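Endoglucanase (Uncultured bacterium, PDB 3X17) probably hydrolyses internal beta-1,4-glucosidic bonds of cellulose, as a glycoside hydrolase family 9 endoglucanase with an Ig-like N-terminal domain and an (alpha/alpha)6-barrel catalytic domain. Local coordinates at residues K182-T186 with S328-D332; G241-H245 with I270-T275; E459-L463 with A554-S558. The contacts are given in a common frame with arbitrary orientation. Numbering follows the deposited sequence.

Contact 1: residues K182-T186 with S328-D332; sequences KYVTT and SGPYD
This is a buried, mainly aromatic contact between the start of a barrel helix and a long loop. Residues 182-186 run from the short strand 182-183 into helix 184-200, with Tyr183 at the N-cap position. Residues 328-332 form an irregular part of the loop between helices 294-312 and 337-351. The CA atoms come nearest at Thr185 and Tyr331, 6.7 Å apart. Tyr183 (chi1 m) and Tyr331 (chi1 m) form a T-shaped pair. The edge of Tyr331 meets the face of Tyr183, with centroids 4.9 Å apart and planes at 85°. Tyr331 has phi/psi of 36/57, in the left-handed helical region, and its CA-to-CB bond points toward the helix start. Asp176 and Asp179 lie next to this pair. They belong to the Asp-Ala-Gly-Asp motif, which in family 9 enzymes carries the general base, so the tyrosines probably border the active site. Tyr331 OH and Thr186 OG1 are hydrogen-bonded to Asp176, and Tyr183 OH to Asp179. Tyr183 OH also accepts a hydrogen bond from Gly329 N at 3.1 Å, with an angle of 160° at the hydrogen. Ser328 CB packs closely beside this bond, 3.2 Å from Tyr183 OH. Thr186 CG2 makes a CH-pi contact over the face of Tyr331, 3.7 Å from the ring centroid. Thr185 CB packs 3.9 Å from Tyr331 CB, while Thr185 OG1 is hydrogen-bonded to Asp274.

Contact 2: residues G241-H245 with I270-T275; sequences GAVYH and ITTQDT
A very short His-carboxylate hydrogen bond marks this buried contact: His245 ND1 donates to Asp274 OD2 at 2.5 Å, with an angle of 164° at the hydrogen. His245 has chi1 t and Asp274 chi1 m. The other ring nitrogen, His245 NE2, is hydrogen-bonded to the carbonyl of Pro330, which is consistent with a positively charged ring. Asp274 OD1 is hydrogen-bonded to Thr185 OG1. Residues 241-245 enter strand 243-249. Residues 270-275 leave strand 265-271 and turn into helix 272-288, with Thr271 at the N-cap position. The two strands are antiparallel neighbours in a small mixed sheet of the catalytic domain, and the contact lies where that sheet leads into a barrel helix. Pairing is loose here. Thr271 N gives Val243 O only a weak bond of 3.4 Å, and Ile270 CA makes a CA-H...O contact with the same Val243 O at 3.3 Å. Tyr244 and Ile270 have CA atoms just 3.9 Å apart. A firmer link comes from the first helical turn. Val243 N donates to Thr275 OG1 at 3.0 Å, and Thr275 OG1 (chi1 m) in turn donates to Thr271 O, within its own segment, at 2.7 Å. Ile270 CG2 packs against Ala242 CB at 3.8 Å and Tyr244 CD1 at 3.5 Å. Gly241 has phi/psi of 105/-11, where a CB would clash with the preceding carbonyl O; Gly241 O lies 3.5 Å from Thr275 CG2.

Contact 3: residues E459-L463 with A554-S558; sequences ERAAL and AHFAS
Two helices cross steeply here. The axes of 459-463 and 554-558 approach to 11.2 Å, with a signed crossing angle of -115°. The CA atoms are nearest at Leu463 and Phe556, 7.6 Å apart. The apolar part centres on Phe556 (chi1 m), whose CA-to-CB bond points toward helix 456-469. Leu463 (chi1 t, chi2 p) sets CD1 over the ring face, 4.0 Å from the Phe556 centroid and 2° off the normal, a CH-pi contact. Leu463 CB lies 3.4 Å and Glu459 CG 3.8 Å from Phe556 CZ, and Ala462 CB 4.3 Å from Phe556 CE2. At the ring edge, Phe556 CZ is 3.2 Å from Glu459 O, the carbonyl that also takes the helical bond from Leu463 N at 2.9 Å. Tyr116 of helix 115-130 packs on Leu463 and Phe556. The contact joins helix 543-558, the last of the chain, to helix 456-469 within the helical catalytic domain. The polar part is one weak hydrogen bond, from His555 NE2 to Glu459 OE1 at 3.3 Å. His555 ND1 is also hydrogen-bonded with Tyr201 OH. With one weak polar link, the association rests mainly on the Phe556 ring packing against Leu463 and the aliphatic part of Glu459, with Ala462 farther off.

Overall arrangement
Contacts 1 and 2 adjoin, with centres 11 Å apart, and contact 2 is nested in the chain loop closed by contact 1. Both reach the same small mixed sheet, where strands 182-183 and 243-249 are neighbours. Thr185 OG1 meets Asp274 OD1 at 2.5 Å, and Pro330 O meets His245 NE2 at 2.8 Å, both probable hydrogen bonds. Together they link two helix starts, this sheet and the loop leading to the calcium site that includes Asp333. Contact 3 comes later in the chain, on the opposite side of its centre. Its centre is about 29 Å from that of contact 1 and about 34 Å from that of contact 2. It packs helices of the same domain, apart from the probable active-site side.

Contact 1: residues K182-T186 with S328-D332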
loop_
_atom_site.group_PDB
_atom_site.type_symbol
_atom_site.label_atom_id
_atom_site.label_comp_id
_atom_site.label_asym_id
_atom_site.label_seq_id
_atom_site.Cartn_x
_atom_site.Cartn_y
_atom_site.Cartn_z
ATOM N N LYS A 182 12.229 -12.036 -1.319
ATOM C CA LYS A 182 11.006 -12.235 -0.559
ATOM C C LYS A 182 11.336 -11.915 0.891
ATOM O O LYS A 182 12.380 -12.292 1.393
ATOM C CB LYS A 182 10.537 -13.677 -0.687
ATOM C CG LYS A 182 10.415 -14.152 -2.166
ATOM C CD LYS A 182 9.758 -15.521 -2.281
ATOM C CE LYS A 182 10.556 -16.608 -1.571
ATOM N NZ LYS A 182 10.118 -17.991 -2.036
ATOM N N TYR A 183 10.544 -11.061 1.503
ATOM C CA TYR A 183 10.999 -10.431 2.740
ATOM C C TYR A 183 9.880 -10.530 3.739
ATOM O O TYR A 183 8.765 -10.120 3.450
ATOM C CB TYR A 183 11.281 -8.960 2.493
ATOM C CG TYR A 183 12.301 -8.673 1.441
ATOM C CD1 TYR A 183 11.914 -8.535 0.115
ATOM C CD2 TYR A 183 13.616 -8.348 1.792
ATOM C CE1 TYR A 183 12.797 -8.134 -0.844
ATOM C CE2 TYR A 183 14.522 -7.915 0.831
ATOM C CZ TYR A 183 14.124 -7.859 -0.485
ATOM O OH TYR A 183 15.019 -7.471 -1.460
ATOM N N VAL A 184 10.155 -11.092 4.904
ATOM C CA VAL A 184 9.091 -11.302 5.870
ATOM C C VAL A 184 8.492 -9.973 6.388
ATOM O O VAL A 184 7.302 -9.905 6.749
ATOM C CB VAL A 184 9.563 -12.143 7.054
ATOM C CG1 VAL A 184 8.574 -11.979 8.223
ATOM C CG2 VAL A 184 9.627 -13.613 6.657
ATOM N N THR A 185 9.293 -8.912 6.349
ATOM C CA THR A 185 8.973 -7.690 7.067
ATOM C C THR A 185 7.861 -6.946 6.317
ATOM O O THR A 185 6.915 -6.453 6.922
ATOM C CB THR A 185 10.251 -6.802 7.244
ATOM O OG1 THR A 185 11.293 -7.583 7.871
ATOM C CG2 THR A 185 9.955 -5.570 8.108
ATOM N N THR A 186 7.900 -7.008 4.991
ATOM C CA THR A 186 6.855 -6.417 4.158
ATOM C C THR A 186 5.710 -7.393 3.911
ATOM O O THR A 186 4.559 -6.977 3.813
ATOM C CB THR A 186 7.417 -5.957 2.784
ATOM O OG1 THR A 186 8.293 -6.975 2.285
ATOM C CG2 THR A 186 8.187 -4.622 2.904
ATOM N N SER A 328 19.803 -7.786 -1.968
ATOM C CA SER A 328 18.449 -7.555 -1.472
ATOM C C SER A 328 18.498 -6.378 -0.508
ATOM O O SER A 328 19.588 -5.980 -0.038
ATOM C CB SER A 328 17.880 -8.809 -0.788
ATOM O OG SER A 328 18.591 -9.153 0.381
ATOM N N GLY A 329 17.338 -5.774 -0.260
ATOM C CA GLY A 329 17.270 -4.620 0.643
ATOM C C GLY A 329 17.279 -5.065 2.091
ATOM O O GLY A 329 16.986 -6.222 2.383
ATOM N N PRO A 330 17.614 -4.147 3.019
ATOM C CA PRO A 330 17.788 -4.523 4.434
ATOM C C PRO A 330 16.495 -4.739 5.243
ATOM O O PRO A 330 16.455 -5.593 6.137
ATOM C CB PRO A 330 18.587 -3.340 5.014
ATOM C CG PRO A 330 18.273 -2.192 4.106
ATOM C CD PRO A 330 18.095 -2.785 2.731
ATOM N N TYR A 331 15.470 -3.925 4.988
ATOM C CA TYR A 331 14.323 -3.805 5.907
ATOM C C TYR A 331 14.793 -3.908 7.348
ATOM O O TYR A 331 14.313 -4.748 8.121
ATOM C CB TYR A 331 13.218 -4.849 5.607
ATOM C CG TYR A 331 12.497 -4.572 4.302
ATOM C CD1 TYR A 331 11.875 -3.344 4.079
ATOM C CD2 TYR A 331 12.547 -5.477 3.242
ATOM C CE1 TYR A 331 11.284 -3.040 2.848
ATOM C CE2 TYR A 331 11.930 -5.192 1.995
ATOM C CZ TYR A 331 11.308 -3.972 1.809
ATOM O OH TYR A 331 10.692 -3.659 0.599
ATOM N N ASP A 332 15.711 -3.025 7.716
ATOM C CA ASP A 332 16.367 -3.129 9.001
ATOM C C ASP A 332 15.540 -2.389 10.067
ATOM O O ASP A 332 15.857 -1.238 10.461
ATOM C CB ASP A 332 17.805 -2.589 8.909
ATOM C CG ASP A 332 17.874 -1.217 8.279
ATOM O OD1 ASP A 332 16.987 -0.865 7.458
ATOM O OD2 ASP A 332 18.792 -0.464 8.646
#

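Contact 2: residues G241-H245 with I270-T275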
loop_
_atom_site.group_PDB
_atom_site.type_symbol
_atom_site.label_atom_id
_atom_site.label_comp_id
_atom_site.label_asym_id
_atom_site.label_seq_id
_atom_site.Cartn_x
_atom_site.Cartn_y
_atom_site.Cartn_z
ATOM N N GLY A 241 9.604 -21.321 16.696
ATOM C CA GLY A 241 8.639 -20.224 16.494
ATOM C C GLY A 241 9.262 -18.972 15.950
ATOM O O GLY A 241 8.559 -18.099 15.435
ATOM N N ALA A 242 10.593 -18.911 15.928
ATOM C CA ALA A 242 11.268 -17.761 15.329
ATOM C C ALA A 242 11.098 -17.735 13.796
ATOM O O ALA A 242 10.917 -18.767 13.180
ATOM C CB ALA A 242 12.767 -17.748 15.712
ATOM N N VAL A 243 11.150 -16.549 13.197
ATOM C CA VAL A 243 10.866 -16.391 11.770
ATOM C C VAL A 243 12.043 -15.735 11.050
ATOM O O VAL A 243 12.586 -14.734 11.529
ATOM C CB VAL A 243 9.554 -15.581 11.516
ATOM C CG1 VAL A 243 9.290 -15.391 10.006
ATOM C CG2 VAL A 243 8.376 -16.294 12.149
ATOM N N TYR A 244 12.538 -16.397 9.999
ATOM C CA TYR A 244 13.661 -15.879 9.209
ATOM C C TYR A 244 13.283 -14.575 8.541
ATOM O O TYR A 244 12.103 -14.305 8.285
ATOM C CB TYR A 244 14.128 -16.906 8.149
ATOM C CG TYR A 244 14.682 -18.179 8.757
ATOM C CD1 TYR A 244 15.875 -18.163 9.481
ATOM C CD2 TYR A 244 13.980 -19.381 8.671
ATOM C CE1 TYR A 244 16.376 -19.318 10.070
ATOM C CE2 TYR A 244 14.465 -20.548 9.254
ATOM C CZ TYR A 244 15.658 -20.508 9.965
ATOM O OH TYR A 244 16.143 -21.652 10.574
ATOM N N HIS A 245 14.290 -13.769 8.237
ATOM C CA HIS A 245 14.059 -12.377 7.907
ATOM C C HIS A 245 13.674 -12.213 6.450
ATOM O O HIS A 245 12.824 -11.405 6.110
ATOM C CB HIS A 245 15.306 -11.559 8.201
ATOM C CG HIS A 245 15.212 -10.133 7.770
ATOM N ND1 HIS A 245 14.227 -9.279 8.234
ATOM C CD2 HIS A 245 16.070 -9.366 7.055
ATOM C CE1 HIS A 245 14.467 -8.057 7.791
ATOM N NE2 HIS A 245 15.557 -8.091 7.041
ATOM N N ILE A 270 17.039 -15.138 11.595
ATOM C CA ILE A 270 15.808 -14.702 12.231
ATOM C C ILE A 270 15.933 -13.297 12.834
ATOM O O ILE A 270 17.026 -12.837 13.186
ATOM C CB ILE A 270 15.330 -15.665 13.313
ATOM C CG1 ILE A 270 16.355 -15.764 14.447
ATOM C CG2 ILE A 270 15.031 -17.050 12.721
ATOM C CD1 ILE A 270 15.932 -15.104 15.772
ATOM N N THR A 271 14.764 -12.731 13.133
ATOM C CA THR A 271 14.640 -11.434 13.744
ATOM C C THR A 271 13.380 -11.517 14.615
ATOM O O THR A 271 12.436 -12.244 14.275
ATOM C CB THR A 271 14.434 -10.437 12.611
ATOM O OG1 THR A 271 15.643 -9.706 12.351
ATOM C CG2 THR A 271 13.277 -9.578 12.834
ATOM N N THR A 272 13.392 -10.851 15.771
ATOM C CA THR A 272 12.208 -10.796 16.628
ATOM C C THR A 272 11.086 -9.926 16.062
ATOM O O THR A 272 9.933 -10.285 16.215
ATOM C CB THR A 272 12.544 -10.343 18.067
ATOM O OG1 THR A 272 13.357 -9.161 18.013
ATOM C CG2 THR A 272 13.317 -11.440 18.787
ATOM N N GLN A 273 11.402 -8.802 15.404
ATOM C CA GLN A 273 10.347 -8.033 14.708
ATOM C C GLN A 273 9.597 -8.850 13.655
ATOM O O GLN A 273 8.379 -8.763 13.547
ATOM C CB GLN A 273 10.853 -6.687 14.129
ATOM C CG GLN A 273 11.959 -6.786 13.082
ATOM C CD GLN A 273 11.444 -6.718 11.648
ATOM O OE1 GLN A 273 10.225 -6.734 11.403
ATOM N NE2 GLN A 273 12.370 -6.688 10.683
ATOM N N ASP A 274 10.329 -9.636 12.872
ATOM C CA ASP A 274 9.705 -10.501 11.889
ATOM C C ASP A 274 8.863 -11.552 12.591
ATOM O O ASP A 274 7.779 -11.906 12.112
ATOM C CB ASP A 274 10.739 -11.167 10.964
ATOM C CG ASP A 274 11.360 -10.187 9.967
ATOM O OD1 ASP A 274 10.594 -9.515 9.239
ATOM O OD2 ASP A 274 12.620 -10.126 9.879
ATOM N N THR A 275 9.386 -12.102 13.685
ATOM C CA THR A 275 8.680 -13.144 14.399
ATOM C C THR A 275 7.320 -12.595 14.918
ATOM O O THR A 275 6.252 -13.212 14.744
ATOM C CB THR A 275 9.569 -13.686 15.553
ATOM O OG1 THR A 275 10.782 -14.241 15.011
ATOM C CG2 THR A 275 8.849 -14.743 16.345
#

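Contact 3: residues E459-L463 with A554-S558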
loop_
_atom_site.group_PDB
_atom_site.type_symbol
_atom_site.label_atom_id
_atom_site.label_comp_id
_atom_site.label_asym_id
_atom_site.label_seq_id
_atom_site.Cartn_x
_atom_site.Cartn_y
_atom_site.Cartn_z
ATOM N N GLU A 459 -13.443 11.176 5.051
ATOM C CA GLU A 459 -13.669 10.321 3.900
ATOM C C GLU A 459 -13.310 11.032 2.594
ATOM O O GLU A 459 -12.700 10.440 1.677
ATOM C CB GLU A 459 -15.121 9.866 3.884
ATOM C CG GLU A 459 -15.372 8.616 3.067
ATOM C CD GLU A 459 -16.801 8.101 3.224
ATOM O OE1 GLU A 459 -17.112 7.531 4.281
ATOM O OE2 GLU A 459 -17.629 8.323 2.326
ATOM N N ARG A 460 -13.596 12.326 2.546
ATOM C CA ARG A 460 -13.155 13.119 1.410
ATOM C C ARG A 460 -11.621 13.149 1.338
ATOM O O ARG A 460 -11.050 12.985 0.258
ATOM C CB ARG A 460 -13.724 14.546 1.424
ATOM C CG ARG A 460 -13.257 15.385 0.203
ATOM C CD ARG A 460 -13.812 16.822 0.233
ATOM N NE ARG A 460 -13.079 17.674 1.177
ATOM C CZ ARG A 460 -13.591 18.175 2.306
ATOM N NH1 ARG A 460 -14.858 17.919 2.634
ATOM N NH2 ARG A 460 -12.835 18.924 3.114
ATOM N N ALA A 461 -10.973 13.388 2.476
ATOM C CA ALA A 461 -9.523 13.468 2.506
ATOM C C ALA A 461 -8.890 12.141 2.102
ATOM O O ALA A 461 -7.847 12.135 1.476
ATOM C CB ALA A 461 -9.012 13.925 3.883
ATOM N N ALA A 462 -9.493 11.021 2.503
ATOM C CA ALA A 462 -9.019 9.710 2.089
ATOM C C ALA A 462 -9.199 9.538 0.580
ATOM O O ALA A 462 -8.285 9.072 -0.119
ATOM C CB ALA A 462 -9.770 8.603 2.845
ATOM N N LEU A 463 -10.368 9.898 0.064
ATOM C CA LEU A 463 -10.600 9.786 -1.383
ATOM C C LEU A 463 -9.532 10.564 -2.140
ATOM O O LEU A 463 -9.067 10.138 -3.206
ATOM C CB LEU A 463 -11.976 10.332 -1.779
ATOM C CG LEU A 463 -12.297 10.356 -3.275
ATOM C CD1 LEU A 463 -12.176 8.912 -3.864
ATOM C CD2 LEU A 463 -13.736 10.853 -3.460
ATOM N N ALA A 554 -10.843 -0.300 -1.569
ATOM C CA ALA A 554 -11.958 -1.146 -1.129
ATOM C C ALA A 554 -13.032 -0.327 -0.379
ATOM O O ALA A 554 -14.228 -0.558 -0.555
ATOM C CB ALA A 554 -11.461 -2.300 -0.273
ATOM N N HIS A 555 -12.605 0.656 0.412
ATOM C CA HIS A 555 -13.545 1.582 1.027
ATOM C C HIS A 555 -14.475 2.239 -0.009
ATOM O O HIS A 555 -15.691 2.288 0.168
ATOM C CB HIS A 555 -12.825 2.655 1.842
ATOM C CG HIS A 555 -13.766 3.614 2.518
ATOM N ND1 HIS A 555 -14.207 3.440 3.816
ATOM C CD2 HIS A 555 -14.401 4.718 2.048
ATOM C CE1 HIS A 555 -15.062 4.402 4.118
ATOM N NE2 HIS A 555 -15.198 5.189 3.066
ATOM N N PHE A 556 -13.913 2.720 -1.109
ATOM C CA PHE A 556 -14.724 3.429 -2.068
ATOM C C PHE A 556 -15.397 2.533 -3.109
ATOM O O PHE A 556 -16.298 2.980 -3.813
ATOM C CB PHE A 556 -13.918 4.558 -2.693
ATOM C CG PHE A 556 -13.630 5.681 -1.733
ATOM C CD1 PHE A 556 -14.631 6.563 -1.372
ATOM C CD2 PHE A 556 -12.416 5.750 -1.064
ATOM C CE1 PHE A 556 -14.381 7.591 -0.475
ATOM C CE2 PHE A 556 -12.157 6.769 -0.176
ATOM C CZ PHE A 556 -13.147 7.717 0.102
ATOM N N ALA A 557 -15.051 1.251 -3.131
ATOM C CA ALA A 557 -15.698 0.293 -4.020
ATOM C C ALA A 557 -16.965 -0.247 -3.372
ATOM O O ALA A 557 -17.783 -0.858 -4.036
ATOM C CB ALA A 557 -14.772 -0.865 -4.327
ATOM N N SER A 558 -17.092 -0.083 -2.079
ATOM C CA SER A 558 -18.215 -0.687 -1.432
ATOM C C SER A 558 -19.255 0.307 -0.920
ATOM O O SER A 558 -20.418 -0.000 -0.828
ATOM C CB SER A 558 -17.741 -1.604 -0.321
ATOM O OG SER A 558 -16.938 -0.914 0.558
#